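Local coordinates for protein galactose-binding lectin (Arachis hypogaea, PDB 2DVF) that binds galactose-bearing carbohydrates as a homotetrameric legume lectin that carries calcium and manganese ions, at residues P81-I86 and D123-S128. Residues are numbered along the deposited sequence; the frame is centred on the assembly and turned at random.
Sequences PADGII and DTYSNS. With CA (calcium ion), chain E; MN (manganese (II) ion), chain F.
The backbone N of T124 donates to D83 O, a nearly straight hydrogen bond (N–O 3.3 Å, 172° at the hydrogen). Next to it G84 and D123 form an antiparallel, non-hydrogen-bonded pair, their CA atoms 4.8 Å apart. G84 has backbone angles that suit glycine. The peptide bond between A82 and D83 is cis, the non-proline cis bond known beside the metal site of legume lectins.

Residues 123-127 wrap the calcium site. The D123 carboxylate, swung anti to its own nitrogen (chi1 -150°), grips calcium through OD1 at 2.5 Å and OD2 at 2.8 Å, while OD2 also reaches manganese, so one side chain bridges both ions. Y125 O and N127 OD1 join the calcium shell and D132 shares both ions; E121 and H137 complete the protein ligands of manganese. D123 OD1 also accepts from Y125 N (3.1 Å), an Asx turn that, with the two metal ions, holds the carboxylate in its orientation.

Apolar contact is slight: A82 CB meets Y125 CB at 3.8 Å. D83 OD1 comes up against the same Y125 CB and lies near N127 OD1, the D83 carboxylate and the tyrosine ring turned 53° apart. A water donates to D83 OD1 (3.2 Å) and weakly accepts from N127 ND2, whose stronger partner is E129. T124 OG1 lies 3.2 Å from D83 O and hydrogen-bonds to Q216.

The contact joins the start of strand 84-91 to the metal-binding loop that follows its neighbour 117-123 in the seven-stranded sheet; strand 201-209 flanks 84-91 on its other side, and I85 packs against strands 64-74 and 217-229 of the second sheet.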
loop_
_atom_site.group_PDB
_atom_site.type_symbol
_atom_site.label_atom_id
_atom_site.label_comp_id
_atom_site.label_asym_id
_atom_site.label_seq_id
_atom_site.Cartn_x
_atom_site.Cartn_y
_atom_site.Cartn_z
ATOM N N PRO A 81 -11.074 7.935 36.619
ATOM C CA PRO A 81 -10.516 7.537 35.326
ATOM C C PRO A 81 -10.535 6.018 35.201
ATOM O O PRO A 81 -9.701 5.317 35.780
ATOM C CB PRO A 81 -9.099 8.091 35.378
ATOM C CG PRO A 81 -9.248 9.289 36.245
ATOM C CD PRO A 81 -10.112 8.762 37.359
ATOM N N ALA A 82 -11.505 5.521 34.450
ATOM C CA ALA A 82 -11.669 4.096 34.234
ATOM C C ALA A 82 -12.563 3.950 33.008
ATOM O O ALA A 82 -13.230 4.913 32.614
ATOM C CB ALA A 82 -12.320 3.464 35.449
ATOM N N ASP A 83 -12.598 2.758 32.414
ATOM C CA ASP A 83 -11.848 1.600 32.889
ATOM C C ASP A 83 -10.658 1.210 32.011
ATOM O O ASP A 83 -9.728 0.550 32.477
ATOM C CB ASP A 83 -12.800 0.409 33.029
ATOM C CG ASP A 83 -13.224 0.172 34.461
ATOM O OD1 ASP A 83 -12.500 -0.558 35.170
ATOM O OD2 ASP A 83 -14.262 0.719 34.886
ATOM N N GLY A 84 -10.688 1.607 30.741
ATOM C CA GLY A 84 -9.589 1.271 29.853
ATOM C C GLY A 84 -9.976 0.916 28.431
ATOM O O GLY A 84 -11.152 0.914 28.063
ATOM N N ILE A 85 -8.960 0.611 27.632
ATOM C CA ILE A 85 -9.137 0.258 26.231
ATOM C C ILE A 85 -8.433 -1.046 25.924
ATOM O O ILE A 85 -7.294 -1.255 26.338
ATOM C CB ILE A 85 -8.522 1.326 25.300
ATOM C CG1 ILE A 85 -9.210 2.670 25.515
ATOM C CG2 ILE A 85 -8.654 0.892 23.846
ATOM C CD1 ILE A 85 -8.631 3.771 24.662
ATOM N N ILE A 86 -9.106 -1.924 25.190
ATOM C CA ILE A 86 -8.486 -3.184 24.813
ATOM C C ILE A 86 -8.631 -3.476 23.326
ATOM O O ILE A 86 -9.701 -3.328 22.732
ATOM C CB ILE A 86 -9.056 -4.385 25.608
ATOM C CG1 ILE A 86 -8.308 -5.662 25.203
ATOM C CG2 ILE A 86 -10.548 -4.538 25.343
ATOM C CD1 ILE A 86 -8.763 -6.915 25.917
ATOM N N ASP A 123 -5.258 -0.998 30.797
ATOM C CA ASP A 123 -5.972 -0.912 32.051
ATOM C C ASP A 123 -5.604 0.312 32.891
ATOM O O ASP A 123 -4.446 0.514 33.253
ATOM C CB ASP A 123 -5.700 -2.202 32.821
ATOM C CG ASP A 123 -6.832 -2.591 33.727
ATOM O OD1 ASP A 123 -7.416 -1.680 34.348
ATOM O OD2 ASP A 123 -7.126 -3.801 33.827
ATOM N N THR A 124 -6.612 1.114 33.214
ATOM C CA THR A 124 -6.409 2.329 33.991
ATOM C C THR A 124 -7.085 2.262 35.352
ATOM O O THR A 124 -7.170 3.268 36.057
ATOM C CB THR A 124 -6.975 3.534 33.255
ATOM O OG1 THR A 124 -8.399 3.418 33.217
ATOM C CG2 THR A 124 -6.443 3.594 31.828
ATOM N N TYR A 125 -7.581 1.084 35.713
ATOM C CA TYR A 125 -8.233 0.910 37.004
ATOM C C TYR A 125 -7.889 -0.454 37.600
ATOM O O TYR A 125 -8.156 -1.488 36.999
ATOM C CB TYR A 125 -9.750 1.066 36.859
ATOM C CG TYR A 125 -10.488 1.074 38.181
ATOM C CD1 TYR A 125 -10.835 -0.118 38.819
ATOM C CD2 TYR A 125 -10.821 2.275 38.807
ATOM C CE1 TYR A 125 -11.494 -0.117 40.049
ATOM C CE2 TYR A 125 -11.481 2.288 40.040
ATOM C CZ TYR A 125 -11.814 1.088 40.653
ATOM O OH TYR A 125 -12.468 1.091 41.864
ATOM N N SER A 126 -7.293 -0.454 38.787
ATOM C CA SER A 126 -6.905 -1.705 39.432
ATOM C C SER A 126 -8.064 -2.503 40.040
ATOM O O SER A 126 -8.572 -2.164 41.108
ATOM C CB SER A 126 -5.857 -1.426 40.510
ATOM O OG SER A 126 -5.450 -2.624 41.139
ATOM N N ASN A 127 -8.472 -3.562 39.343
ATOM C CA ASN A 127 -9.550 -4.443 39.796
ATOM C C ASN A 127 -8.936 -5.674 40.446
ATOM O O ASN A 127 -8.440 -6.558 39.753
ATOM C CB ASN A 127 -10.413 -4.905 38.621
ATOM C CG ASN A 127 -11.310 -3.820 38.093
ATOM O OD1 ASN A 127 -10.841 -2.845 37.538
ATOM N ND2 ASN A 127 -12.613 -3.982 38.270
ATOM N N SER A 128 -8.979 -5.738 41.773
ATOM C CA SER A 128 -8.406 -6.867 42.497
ATOM C C SER A 128 -9.118 -8.178 42.181
ATOM O O SER A 128 -8.525 -9.249 42.275
ATOM C CB SER A 128 -8.458 -6.606 44.005
ATOM O OG SER A 128 -9.796 -6.451 44.448
HETATM CA CA CA E . -9.354 -2.968 35.337
HETATM MN MN MN F . -5.672 -5.804 33.890
HETATM O O HOH W 1 -14.184 -1.028 37.821
#